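Local coordinates for protein inositol-1,4,5-trisphosphate 5-phosphatase 1 (Schizosaccharomyces pombe, PDB 1I9Z) that hydrolyses the 5-phosphate of soluble and lipid inositol phosphates with magnesium as cofactor, controlling cellular levels of phosphatidylinositol 4,5-bisphosphate, at residues A[33-38]-A[62-67]; A[37-42]-A[82-87]; A[41-46]-A[299-304]; A[113-118]-A[162-167]. All blocks are in the same frame, centred on the assembly; numbering follows the deposited sequence.

In the fold
Contact 4 lies deepest, its centre about 8 Å from that of the chain and every touching residue buried: it joins the two sheets of the catalytic domain by packing, with no hydrogen bond between the segments. Contact 1 is also mostly buried but sits about 18 Å out, where neighbouring strands 20-33 and 57-63 end at the metal site, and is the polar one. Contacts 2 and 3, at about 20 and 19 Å, are partly buried and mainly apolar. One loop serves three contacts: contacts 1 and 2 share Cys-37 and Ser-38, contacts 2 and 3 share Thr-41 and Lys-42. Strand 57-63 of contact 1 adjoins strand 113-120 of contact 4 in the six-stranded sheet.

Contact 1: residues A[33-38]-A[62-67]; sequences NLNGCS and FQEIVQ. With CA (calcium ion), chain B.
Strands 20-33 and 57-63 finish side by side here, Asn-33 forming a parallel bridge with Gln-63. The tight part begins at Leu-34, whose N donates to Gln-63 O over 2.8 Å from above the carbonyl plane. Its CD1 packs against Phe-62 CD2 at 3.6 Å and also reaches Ile-65 CG1. Two residues on, Gly-36 CA lies 3.3 Å from Gln-67 N; a CB there would collide with that nitrogen, and the positive phi of 74° also suits glycine. The solvent side is looser: Asn-35 and Gln-67 run alongside each other with amide planes nearly perpendicular, and water 2 bridges their ND2 and NE2 groups, weakly on the Gln-67 side. In the active site, where the Glu-64 side chain lies about 6 Å from bound D-myo-inositol-1,4-bisphosphate, Asn-33 turns CG anti to its backbone N. OD1 accepts from Asn-35 N in an Asx turn, while ND2, besides bonding Asp-207, donates to Glu-64 OE2 at 3.2 Å. That oxygen binds the calcium ion at 2.8 Å, and water 1 links the ion to Asn-33 OD1. Asn-33 is thus a second-shell residue holding the metal-binding Glu-64 carboxylate and a metal-bound water, and the ion and N-H donor would probably keep Glu-64 ionised.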
loop_
_atom_site.group_PDB
_atom_site.type_symbol
_atom_site.label_atom_id
_atom_site.label_comp_id
_atom_site.label_asym_id
_atom_site.label_seq_id
_atom_site.Cartn_x
_atom_site.Cartn_y
_atom_site.Cartn_z
ATOM N N ASN A 33 0.773 13.576 1.646
ATOM C CA ASN A 33 0.850 14.581 0.588
ATOM C C ASN A 33 1.454 15.788 1.350
ATOM O O ASN A 33 0.810 16.415 2.206
ATOM C CB ASN A 33 -0.544 15.031 0.070
ATOM C CG ASN A 33 -0.413 16.085 -0.961
ATOM O OD1 ASN A 33 0.345 17.049 -0.770
ATOM N ND2 ASN A 33 -1.167 15.969 -2.081
ATOM N N LEU A 34 2.706 16.082 1.012
ATOM C CA LEU A 34 3.528 17.138 1.661
ATOM C C LEU A 34 3.300 18.576 1.315
ATOM O O LEU A 34 3.798 19.468 2.033
ATOM C CB LEU A 34 5.001 16.856 1.292
ATOM C CG LEU A 34 5.420 15.472 1.726
ATOM C CD1 LEU A 34 6.774 15.180 0.947
ATOM C CD2 LEU A 34 5.685 15.425 3.265
ATOM N N ASN A 35 2.597 18.836 0.200
ATOM C CA ASN A 35 2.405 20.204 -0.241
ATOM C C ASN A 35 3.782 20.909 -0.399
ATOM O O ASN A 35 3.899 22.137 -0.131
ATOM C CB ASN A 35 1.531 20.978 0.740
ATOM C CG ASN A 35 1.020 22.276 0.172
ATOM O OD1 ASN A 35 0.698 22.399 -1.020
ATOM N ND2 ASN A 35 0.965 23.298 1.046
ATOM N N GLY A 36 4.800 20.115 -0.751
ATOM C CA GLY A 36 6.139 20.655 -0.985
ATOM C C GLY A 36 6.893 21.065 0.269
ATOM O O GLY A 36 7.924 21.724 0.146
ATOM N N CYS A 37 6.415 20.672 1.446
ATOM C CA CYS A 37 7.117 21.057 2.695
ATOM C C CYS A 37 8.472 20.406 2.812
ATOM O O CYS A 37 8.730 19.347 2.248
ATOM C CB CYS A 37 6.289 20.707 3.953
ATOM S SG CYS A 37 6.180 18.927 4.367
ATOM N N SER A 38 9.350 21.042 3.598
ATOM C CA SER A 38 10.690 20.491 3.820
ATOM C C SER A 38 10.824 19.210 4.620
ATOM O O SER A 38 10.140 19.002 5.594
ATOM C CB SER A 38 11.560 21.537 4.542
ATOM O OG SER A 38 11.397 22.782 3.894
ATOM N N PHE A 62 5.057 9.314 -0.517
ATOM C CA PHE A 62 4.894 10.759 -0.453
ATOM C C PHE A 62 4.302 11.290 -1.736
ATOM O O PHE A 62 4.553 10.701 -2.845
ATOM C CB PHE A 62 6.277 11.491 -0.286
ATOM C CG PHE A 62 6.925 11.229 1.026
ATOM C CD1 PHE A 62 8.026 10.406 1.109
ATOM C CD2 PHE A 62 6.441 11.830 2.185
ATOM C CE1 PHE A 62 8.672 10.182 2.388
ATOM C CE2 PHE A 62 7.077 11.607 3.475
ATOM C CZ PHE A 62 8.189 10.789 3.551
ATOM N N GLN A 63 3.464 12.338 -1.603
ATOM C CA GLN A 63 2.989 13.083 -2.765
ATOM C C GLN A 63 3.440 14.543 -2.593
ATOM O O GLN A 63 3.626 15.034 -1.459
ATOM C CB GLN A 63 1.492 13.005 -2.969
ATOM C CG GLN A 63 1.015 11.489 -3.029
ATOM C CD GLN A 63 0.849 10.925 -1.634
ATOM O OE1 GLN A 63 0.390 11.642 -0.733
ATOM N NE2 GLN A 63 1.162 9.639 -1.453
ATOM N N GLU A 64 3.582 15.237 -3.712
ATOM C CA GLU A 64 4.038 16.636 -3.720
ATOM C C GLU A 64 5.358 16.902 -2.991
ATOM O O GLU A 64 5.459 17.861 -2.179
ATOM C CB GLU A 64 2.954 17.620 -3.219
ATOM C CG GLU A 64 1.667 17.450 -4.039
ATOM C CD GLU A 64 0.717 18.597 -3.880
ATOM O OE1 GLU A 64 1.199 19.751 -3.731
ATOM O OE2 GLU A 64 -0.495 18.392 -4.012
ATOM N N ILE A 65 6.365 16.093 -3.262
ATOM C CA ILE A 65 7.706 16.350 -2.668
ATOM C C ILE A 65 8.072 17.783 -3.115
ATOM O O ILE A 65 8.743 18.558 -2.400
ATOM C CB ILE A 65 8.731 15.298 -3.135
ATOM C CG1 ILE A 65 8.482 14.017 -2.323
ATOM C CG2 ILE A 65 10.259 15.866 -2.926
ATOM C CD1 ILE A 65 9.321 12.865 -2.715
ATOM N N VAL A 66 7.569 18.147 -4.288
ATOM C CA VAL A 66 7.667 19.520 -4.771
ATOM C C VAL A 66 6.180 19.936 -4.900
ATOM O O VAL A 66 5.367 19.223 -5.498
ATOM C CB VAL A 66 8.340 19.626 -6.134
ATOM C CG1 VAL A 66 8.330 21.115 -6.578
ATOM C CG2 VAL A 66 9.765 19.139 -6.020
ATOM N N GLN A 67 5.830 21.051 -4.280
ATOM C CA GLN A 67 4.458 21.558 -4.309
ATOM C C GLN A 67 3.973 21.770 -5.744
ATOM O O GLN A 67 4.660 22.366 -6.565
ATOM C CB GLN A 67 4.382 22.879 -3.519
ATOM C CG GLN A 67 3.157 23.705 -3.796
ATOM C CD GLN A 67 2.806 24.684 -2.691
ATOM O OE1 GLN A 67 3.635 25.480 -2.266
ATOM N NE2 GLN A 67 1.563 24.637 -2.230
HETATM CA CA CA B . -1.374 20.809 -2.821
HETATM O O HOH W 1 -1.015 19.443 -1.047
HETATM O O HOH W 2 0.052 26.035 0.363
HETATM O O HOH W 3 9.733 21.004 -1.989
HETATM O O HOH W 4 9.682 18.134 0.156
HETATM O O HOH W 5 -2.302 20.061 -4.717
HETATM O O HOH W 6 -0.639 22.896 -4.548
HETATM O O HOH W 7 -2.979 22.110 -2.040
#

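Contact 2: residues A[37-42]-A[82-87]; sequences CSATTK and REWESC
Trp-84 sets CG anti to its carbonyl carbon (chi1 -76°), and chi2 of 108° turns the indole so that one face lies beneath the loop at Ala-39. Cys-87, one helical turn on, uses the same first torsion (chi1 -70°) to lay SG against Thr-40, 3.5 Å from Thr-40 C. The closest approach to the ring is a CH-pi contact: Ala-39 CA stands 3.4 Å from the centroid of the six-membered ring, almost on its normal. Ala-39 CB sits where indole and helix meet, 3.8 Å from Trp-84 CD2 and 3.6 Å from Glu-83 CB. Helix 78-94 lies against the six-stranded sheet of this DNase I-like domain, touching Met-116 and Phe-118, and the loop that follows strand 20-33 crosses beside it; an ST turn, Lys-42 N bonded to Thr-40 OG1, bends that loop. Replacing Trp-84 by an alanine would remove the face under Ala-39 and the N-H to water 4, and would probably loosen the loop's seat on the helix. Water 4 lies in the indole plane at its edge, accepting from Trp-84 NE1 at 3.0 Å and donating to Cys-37 O. Cys-37 SG also meets the ring edge-on, 4.0 Å from Trp-84 CZ2. Farther along, Thr-41 CG2 rests 3.9 Å from Cys-87 CB.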
loop_
_atom_site.group_PDB
_atom_site.type_symbol
_atom_site.label_atom_id
_atom_site.label_comp_id
_atom_site.label_asym_id
_atom_site.label_seq_id
_atom_site.Cartn_x
_atom_site.Cartn_y
_atom_site.Cartn_z
ATOM N N CYS A 37 6.415 20.672 1.446
ATOM C CA CYS A 37 7.117 21.057 2.695
ATOM C C CYS A 37 8.472 20.406 2.812
ATOM O O CYS A 37 8.730 19.347 2.248
ATOM C CB CYS A 37 6.289 20.707 3.953
ATOM S SG CYS A 37 6.180 18.927 4.367
ATOM N N SER A 38 9.350 21.042 3.598
ATOM C CA SER A 38 10.690 20.491 3.820
ATOM C C SER A 38 10.824 19.210 4.620
ATOM O O SER A 38 10.140 19.002 5.594
ATOM C CB SER A 38 11.560 21.537 4.542
ATOM O OG SER A 38 11.397 22.782 3.894
ATOM N N ALA A 39 11.790 18.398 4.223
ATOM C CA ALA A 39 12.129 17.156 4.873
ATOM C C ALA A 39 12.457 17.430 6.323
ATOM O O ALA A 39 13.085 18.447 6.632
ATOM C CB ALA A 39 13.349 16.548 4.199
ATOM N N THR A 40 12.074 16.528 7.223
ATOM C CA THR A 40 12.373 16.731 8.657
ATOM C C THR A 40 12.283 15.375 9.313
ATOM O O THR A 40 11.558 14.509 8.812
ATOM C CB THR A 40 11.330 17.708 9.310
ATOM O OG1 THR A 40 11.529 17.750 10.748
ATOM C CG2 THR A 40 9.870 17.249 9.010
ATOM N N THR A 41 13.002 15.162 10.426
ATOM C CA THR A 41 12.924 13.896 11.133
ATOM C C THR A 41 11.832 14.025 12.181
ATOM O O THR A 41 11.584 13.094 12.916
ATOM C CB THR A 41 14.226 13.594 11.910
ATOM O OG1 THR A 41 14.516 14.731 12.739
ATOM C CG2 THR A 41 15.399 13.423 10.945
ATOM N N LYS A 42 11.173 15.161 12.256
ATOM C CA LYS A 42 10.146 15.316 13.295
ATOM C C LYS A 42 8.825 14.705 12.794
ATOM O O LYS A 42 7.849 15.418 12.590
ATOM C CB LYS A 42 9.921 16.794 13.641
ATOM C CG LYS A 42 11.177 17.520 14.141
ATOM C CD LYS A 42 11.439 17.175 15.565
ATOM C CE LYS A 42 12.185 15.868 15.708
ATOM N NZ LYS A 42 12.824 15.764 17.089
ATOM N N ARG A 82 15.713 12.303 -1.638
ATOM C CA ARG A 82 16.744 11.724 -0.819
ATOM C C ARG A 82 16.840 12.325 0.578
ATOM O O ARG A 82 17.310 11.637 1.474
ATOM C CB ARG A 82 18.110 11.819 -1.541
ATOM C CG ARG A 82 18.133 10.841 -2.709
ATOM C CD ARG A 82 19.401 10.890 -3.593
ATOM N NE ARG A 82 19.288 9.767 -4.537
ATOM C CZ ARG A 82 19.583 9.812 -5.833
ATOM N NH1 ARG A 82 20.024 10.958 -6.369
ATOM N NH2 ARG A 82 19.442 8.705 -6.569
ATOM N N GLU A 83 16.429 13.576 0.748
ATOM C CA GLU A 83 16.453 14.200 2.099
ATOM C C GLU A 83 15.408 13.473 2.976
ATOM O O GLU A 83 15.608 13.200 4.156
ATOM C CB GLU A 83 16.062 15.664 2.007
ATOM C CG GLU A 83 17.152 16.575 1.407
ATOM C CD GLU A 83 16.651 18.012 1.282
ATOM O OE1 GLU A 83 16.270 18.575 2.330
ATOM O OE2 GLU A 83 16.621 18.567 0.157
ATOM N N TRP A 84 14.244 13.195 2.367
ATOM C CA TRP A 84 13.211 12.470 3.082
ATOM C C TRP A 84 13.705 11.062 3.400
ATOM O O TRP A 84 13.500 10.577 4.510
ATOM C CB TRP A 84 11.904 12.407 2.228
ATOM C CG TRP A 84 11.220 13.695 2.276
ATOM C CD1 TRP A 84 11.114 14.613 1.281
ATOM C CD2 TRP A 84 10.463 14.190 3.379
ATOM N NE1 TRP A 84 10.298 15.644 1.684
ATOM C CE2 TRP A 84 9.899 15.417 2.979
ATOM C CE3 TRP A 84 10.206 13.703 4.679
ATOM C CZ2 TRP A 84 9.069 16.205 3.828
ATOM C CZ3 TRP A 84 9.357 14.476 5.534
ATOM C CH2 TRP A 84 8.812 15.718 5.085
ATOM N N GLU A 85 14.340 10.398 2.433
ATOM C CA GLU A 85 14.884 9.056 2.705
ATOM C C GLU A 85 15.827 9.079 3.894
ATOM O O GLU A 85 15.818 8.179 4.749
ATOM C CB GLU A 85 15.693 8.488 1.497
ATOM C CG GLU A 85 14.783 8.267 0.262
ATOM C CD GLU A 85 15.533 7.851 -0.987
ATOM O OE1 GLU A 85 16.766 7.671 -0.929
ATOM O OE2 GLU A 85 14.897 7.704 -2.042
ATOM N N SER A 86 16.724 10.062 3.882
ATOM C CA SER A 86 17.683 10.143 4.974
ATOM C C SER A 86 16.934 10.402 6.282
ATOM O O SER A 86 17.329 9.864 7.353
ATOM C CB SER A 86 18.680 11.316 4.687
ATOM O OG SER A 86 19.410 11.609 5.861
ATOM N N CYS A 87 15.895 11.245 6.232
ATOM C CA CYS A 87 15.148 11.511 7.478
ATOM C C CYS A 87 14.432 10.277 8.017
ATOM O O CYS A 87 14.452 9.998 9.220
ATOM C CB CYS A 87 14.132 12.650 7.323
ATOM S SG CYS A 87 14.848 14.288 7.148
HETATM O O HOH W 4 9.682 18.134 0.156
#

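Contact 3: residues A[41-46]-A[299-304]; sequences TKLENW and VPLYYS
Val-299 can be followed outward from its CB, which sits 3.8 Å from Asn-45 O, the carbonyl oxygen of the residue whose side chain it also touches. CG1, anti to the backbone N (chi1 166°), presses closest, 3.1 Å from Asn-45 O and 3.6 Å from Asn-45 CB, and it reaches on towards Trp-46 CB. The other branch, CG2, lies beside the same oxygen and comes up to the edge of the Trp-46 ring near its plane. Short helix 44-47 is thus set against the loop after strand 292-298, a closure between parts more than 250 residues apart in the chain. Leu-301 fills the middle: its CD1 is 3.9 Å from both Leu-43 CD2 and Trp-46 CB, the two leucine chains crossing at about a right angle. Trp-46 carries its indole away from this loop, where NE1 bonds Ile-309 O and the ring meets Tyr-32 edge to face. Tyr-303 arrives from the far end, with Leu-43 CD2 at its ring edge. Its OH donates to Lys-42 O at 2.7 Å, in the carbonyl plane on a lone pair, with a C=O...O angle of 139°. Lys-42 is the centre of an inverse gamma turn, so this one directed bond pins a bent piece of backbone, while the remaining hold is van der Waals packing, chiefly of Val-299 and Leu-301 and partly against the backbone oxygen of Asn-45.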
loop_
_atom_site.group_PDB
_atom_site.type_symbol
_atom_site.label_atom_id
_atom_site.label_comp_id
_atom_site.label_asym_id
_atom_site.label_seq_id
_atom_site.Cartn_x
_atom_site.Cartn_y
_atom_site.Cartn_z
ATOM N N THR A 41 13.002 15.162 10.426
ATOM C CA THR A 41 12.924 13.896 11.133
ATOM C C THR A 41 11.832 14.025 12.181
ATOM O O THR A 41 11.584 13.094 12.916
ATOM C CB THR A 41 14.226 13.594 11.910
ATOM O OG1 THR A 41 14.516 14.731 12.739
ATOM C CG2 THR A 41 15.399 13.423 10.945
ATOM N N LYS A 42 11.173 15.161 12.256
ATOM C CA LYS A 42 10.146 15.316 13.295
ATOM C C LYS A 42 8.825 14.705 12.794
ATOM O O LYS A 42 7.849 15.418 12.590
ATOM C CB LYS A 42 9.921 16.794 13.641
ATOM C CG LYS A 42 11.177 17.520 14.141
ATOM C CD LYS A 42 11.439 17.175 15.565
ATOM C CE LYS A 42 12.185 15.868 15.708
ATOM N NZ LYS A 42 12.824 15.764 17.089
ATOM N N LEU A 43 8.821 13.381 12.715
ATOM C CA LEU A 43 7.658 12.603 12.238
ATOM C C LEU A 43 7.258 11.520 13.200
ATOM O O LEU A 43 6.555 10.563 12.840
ATOM C CB LEU A 43 8.069 11.921 10.926
ATOM C CG LEU A 43 8.755 12.779 9.852
ATOM C CD1 LEU A 43 9.261 11.882 8.700
ATOM C CD2 LEU A 43 7.738 13.808 9.288
ATOM N N GLU A 44 7.733 11.589 14.446
ATOM C CA GLU A 44 7.455 10.489 15.386
ATOM C C GLU A 44 5.976 10.080 15.503
ATOM O O GLU A 44 5.659 8.893 15.614
ATOM C CB GLU A 44 7.980 10.881 16.799
ATOM C CG GLU A 44 9.350 11.659 16.803
ATOM C CD GLU A 44 9.410 13.070 16.084
ATOM O OE1 GLU A 44 8.545 14.011 16.232
ATOM O OE2 GLU A 44 10.425 13.231 15.352
ATOM N N ASN A 45 5.109 11.070 15.556
ATOM C CA ASN A 45 3.654 10.849 15.717
ATOM C C ASN A 45 3.080 10.102 14.531
ATOM O O ASN A 45 2.046 9.409 14.635
ATOM C CB ASN A 45 2.938 12.203 15.894
ATOM C CG ASN A 45 3.250 12.845 17.270
ATOM O OD1 ASN A 45 3.030 14.069 17.494
ATOM N ND2 ASN A 45 3.772 12.008 18.211
ATOM N N TRP A 46 3.768 10.219 13.407
ATOM C CA TRP A 46 3.282 9.548 12.203
ATOM C C TRP A 46 3.782 8.103 12.019
ATOM O O TRP A 46 3.023 7.161 11.776
ATOM C CB TRP A 46 3.615 10.453 10.995
ATOM C CG TRP A 46 3.288 9.837 9.614
ATOM C CD1 TRP A 46 2.174 9.117 9.265
ATOM C CD2 TRP A 46 4.063 9.976 8.425
ATOM N NE1 TRP A 46 2.195 8.817 7.900
ATOM C CE2 TRP A 46 3.343 9.339 7.361
ATOM C CE3 TRP A 46 5.300 10.600 8.142
ATOM C CZ2 TRP A 46 3.827 9.301 6.064
ATOM C CZ3 TRP A 46 5.794 10.580 6.880
ATOM C CH2 TRP A 46 5.066 9.938 5.811
ATOM N N VAL A 299 -2.851 11.242 11.431
ATOM C CA VAL A 299 -2.016 11.658 12.553
ATOM C C VAL A 299 -1.896 13.152 12.538
ATOM O O VAL A 299 -1.820 13.771 11.508
ATOM C CB VAL A 299 -0.596 10.999 12.392
ATOM C CG1 VAL A 299 0.420 11.661 13.326
ATOM C CG2 VAL A 299 -0.744 9.470 12.655
ATOM N N PRO A 300 -1.827 13.758 13.714
ATOM C CA PRO A 300 -1.728 15.211 13.765
ATOM C C PRO A 300 -0.339 15.803 13.472
ATOM O O PRO A 300 0.411 16.137 14.411
ATOM C CB PRO A 300 -2.232 15.560 15.197
ATOM C CG PRO A 300 -2.642 14.237 15.821
ATOM C CD PRO A 300 -1.909 13.159 15.056
ATOM N N LEU A 301 0.048 15.873 12.197
ATOM C CA LEU A 301 1.270 16.607 11.773
ATOM C C LEU A 301 0.714 17.782 10.976
ATOM O O LEU A 301 -0.249 17.613 10.206
ATOM C CB LEU A 301 2.211 15.818 10.879
ATOM C CG LEU A 301 3.045 14.724 11.547
ATOM C CD1 LEU A 301 4.129 14.285 10.556
ATOM C CD2 LEU A 301 3.715 15.306 12.860
ATOM N N TYR A 302 1.339 18.953 11.098
ATOM C CA TYR A 302 0.774 20.184 10.558
ATOM C C TYR A 302 1.607 20.904 9.498
ATOM O O TYR A 302 1.349 22.094 9.197
ATOM C CB TYR A 302 0.565 21.137 11.789
ATOM C CG TYR A 302 -0.469 20.636 12.796
ATOM C CD1 TYR A 302 -0.130 19.713 13.814
ATOM C CD2 TYR A 302 -1.771 21.106 12.724
ATOM C CE1 TYR A 302 -1.118 19.265 14.772
ATOM C CE2 TYR A 302 -2.765 20.687 13.620
ATOM C CZ TYR A 302 -2.414 19.759 14.646
ATOM O OH TYR A 302 -3.356 19.354 15.548
ATOM N N TYR A 303 2.576 20.186 8.910
ATOM C CA TYR A 303 3.461 20.816 7.947
ATOM C C TYR A 303 2.832 21.079 6.613
ATOM O O TYR A 303 3.350 21.876 5.839
ATOM C CB TYR A 303 4.692 19.936 7.683
ATOM C CG TYR A 303 5.336 19.449 8.941
ATOM C CD1 TYR A 303 5.699 18.120 9.092
ATOM C CD2 TYR A 303 5.611 20.345 10.000
ATOM C CE1 TYR A 303 6.315 17.650 10.298
ATOM C CE2 TYR A 303 6.247 19.899 11.154
ATOM C CZ TYR A 303 6.591 18.561 11.303
ATOM O OH TYR A 303 7.229 18.093 12.466
ATOM N N SER A 304 1.720 20.394 6.359
ATOM C CA SER A 304 1.068 20.443 5.043
ATOM C C SER A 304 -0.423 20.806 5.155
ATOM O O SER A 304 -0.936 20.988 6.274
ATOM C CB SER A 304 1.222 19.021 4.397
ATOM O OG SER A 304 0.482 18.919 3.161
#

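Contact 4: residues A[113-118]-A[162-167]; sequences TALMIF and FITSHL
Thr-164 CG2 is the hub of the first shell. It occupies the crowded position between its backbone N and carbonyl carbon, and from there meets Thr-113 CG2 at 3.8 Å, Leu-115 CB at 3.9 Å and Ala-114 O at 3.6 Å. Leu-115 holds CG anti to the backbone N (chi1 -176°) and spreads its branches: CD1 packs against Thr-164 CB, while CD2 reaches 3.4 Å from Phe-162 O. To one side, Ile-117 CD1 approaches Phe-162 CD1 at 4.0 Å, the side chains crossing at about a right angle. To the other, Thr-113 OG1 lies 3.5 Å from His-166 CB. Replacing Leu-115 by an alanine would remove both branches beyond CB and would probably weaken the packing on Thr-164 CB and Phe-162 O. The second shell fixes these groups: Thr-164 OG1 bonds to Phe-205 O, turning its methyl to the facing strand, and Leu-115 also touches Val-149 and Phe-205. His-166 NE2 makes a weak hydrogen bond to Glu-64 OE2, carrying the strand end to the calcium site. No hydrogen bond joins the segments; their strand axes pass 7.0 Å apart at 160°, wider than neighbouring strands of one sheet but close for packed sheets, consistent with small Thr-113 and Thr-164 between them. With each strand in a different mixed sheet, this is the interface between the central sheets of the DNase I-like alpha/beta sandwich.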
loop_
_atom_site.group_PDB
_atom_site.type_symbol
_atom_site.label_atom_id
_atom_site.label_comp_id
_atom_site.label_asym_id
_atom_site.label_seq_id
_atom_site.Cartn_x
_atom_site.Cartn_y
_atom_site.Cartn_z
ATOM N N THR A 113 5.760 12.409 -6.652
ATOM C CA THR A 113 5.296 11.211 -5.966
ATOM C C THR A 113 6.465 10.269 -5.754
ATOM O O THR A 113 7.219 10.044 -6.716
ATOM C CB THR A 113 4.192 10.526 -6.839
ATOM O OG1 THR A 113 3.139 11.473 -7.041
ATOM C CG2 THR A 113 3.691 9.246 -6.158
ATOM N N ALA A 114 6.650 9.758 -4.517
ATOM C CA ALA A 114 7.746 8.813 -4.294
ATOM C C ALA A 114 7.338 7.676 -3.356
ATOM O O ALA A 114 6.470 7.832 -2.480
ATOM C CB ALA A 114 8.993 9.551 -3.721
ATOM N N LEU A 115 7.973 6.541 -3.536
ATOM C CA LEU A 115 7.703 5.360 -2.714
ATOM C C LEU A 115 9.055 4.861 -2.221
ATOM O O LEU A 115 10.011 4.744 -2.995
ATOM C CB LEU A 115 7.034 4.225 -3.574
ATOM C CG LEU A 115 6.633 2.980 -2.771
ATOM C CD1 LEU A 115 5.462 3.368 -1.745
ATOM C CD2 LEU A 115 6.180 1.843 -3.785
ATOM N N MET A 116 9.167 4.616 -0.927
ATOM C CA MET A 116 10.422 4.093 -0.433
ATOM C C MET A 116 10.087 3.001 0.559
ATOM O O MET A 116 9.130 3.137 1.385
ATOM C CB MET A 116 11.257 5.219 0.222
ATOM C CG MET A 116 10.502 5.950 1.291
ATOM S SD MET A 116 11.427 7.508 1.847
ATOM C CE MET A 116 11.266 8.546 0.558
ATOM N N ILE A 117 10.859 1.912 0.501
ATOM C CA ILE A 117 10.574 0.768 1.359
ATOM C C ILE A 117 11.814 0.416 2.207
ATOM O O ILE A 117 12.939 0.319 1.668
ATOM C CB ILE A 117 10.138 -0.440 0.470
ATOM C CG1 ILE A 117 8.792 -0.114 -0.241
ATOM C CG2 ILE A 117 9.959 -1.721 1.410
ATOM C CD1 ILE A 117 8.205 -1.320 -1.018
ATOM N N PHE A 118 11.604 0.339 3.532
ATOM C CA PHE A 118 12.658 -0.025 4.474
ATOM C C PHE A 118 12.318 -1.341 5.169
ATOM O O PHE A 118 11.137 -1.634 5.401
ATOM C CB PHE A 118 12.806 1.043 5.541
ATOM C CG PHE A 118 13.172 2.385 5.005
ATOM C CD1 PHE A 118 12.185 3.269 4.555
ATOM C CD2 PHE A 118 14.508 2.783 4.977
ATOM C CE1 PHE A 118 12.549 4.531 4.087
ATOM C CE2 PHE A 118 14.856 4.054 4.507
ATOM C CZ PHE A 118 13.876 4.900 4.070
ATOM N N PHE A 162 3.524 -3.062 -3.697
ATOM C CA PHE A 162 3.119 -1.803 -3.125
ATOM C C PHE A 162 3.071 -0.684 -4.166
ATOM O O PHE A 162 4.032 -0.485 -4.980
ATOM C CB PHE A 162 4.075 -1.409 -1.974
ATOM C CG PHE A 162 4.015 -2.350 -0.868
ATOM C CD1 PHE A 162 4.877 -3.456 -0.829
ATOM C CD2 PHE A 162 3.025 -2.181 0.143
ATOM C CE1 PHE A 162 4.793 -4.392 0.210
ATOM C CE2 PHE A 162 2.929 -3.103 1.173
ATOM C CZ PHE A 162 3.803 -4.197 1.210
ATOM N N ILE A 163 1.962 0.063 -4.143
ATOM C CA ILE A 163 1.780 1.142 -5.071
ATOM C C ILE A 163 1.321 2.401 -4.384
ATOM O O ILE A 163 0.360 2.354 -3.608
ATOM C CB ILE A 163 0.691 0.824 -6.119
ATOM C CG1 ILE A 163 0.934 -0.566 -6.705
ATOM C CG2 ILE A 163 0.647 1.899 -7.204
ATOM C CD1 ILE A 163 -0.256 -1.419 -6.673
ATOM N N THR A 164 2.043 3.519 -4.594
ATOM C CA THR A 164 1.509 4.788 -4.099
ATOM C C THR A 164 1.153 5.652 -5.330
ATOM O O THR A 164 1.750 5.515 -6.397
ATOM C CB THR A 164 2.495 5.557 -3.144
ATOM O OG1 THR A 164 1.767 6.614 -2.527
ATOM C CG2 THR A 164 3.683 6.176 -3.962
ATOM N N SER A 165 0.146 6.530 -5.231
ATOM C CA SER A 165 -0.281 7.360 -6.349
ATOM C C SER A 165 -0.757 8.720 -5.924
ATOM O O SER A 165 -1.032 8.975 -4.711
ATOM C CB SER A 165 -1.525 6.726 -7.053
ATOM O OG SER A 165 -1.115 5.463 -7.474
ATOM N N HIS A 166 -0.869 9.581 -6.927
ATOM C CA HIS A 166 -1.445 10.914 -6.745
ATOM C C HIS A 166 -2.324 11.015 -7.943
ATOM O O HIS A 166 -1.808 11.066 -9.091
ATOM C CB HIS A 166 -0.340 11.963 -6.788
ATOM C CG HIS A 166 -0.742 13.315 -6.282
ATOM N ND1 HIS A 166 -2.043 13.668 -5.963
ATOM C CD2 HIS A 166 0.009 14.434 -6.122
ATOM C CE1 HIS A 166 -2.077 14.959 -5.633
ATOM N NE2 HIS A 166 -0.843 15.430 -5.718
ATOM N N LEU A 167 -3.659 10.989 -7.730
ATOM C CA LEU A 167 -4.582 11.034 -8.868
ATOM C C LEU A 167 -5.172 12.388 -9.171
ATOM O O LEU A 167 -4.948 13.408 -8.438
ATOM C CB LEU A 167 -5.704 9.971 -8.668
ATOM C CG LEU A 167 -5.269 8.578 -8.236
ATOM C CD1 LEU A 167 -6.535 7.648 -8.147
ATOM C CD2 LEU A 167 -4.151 7.988 -9.257
#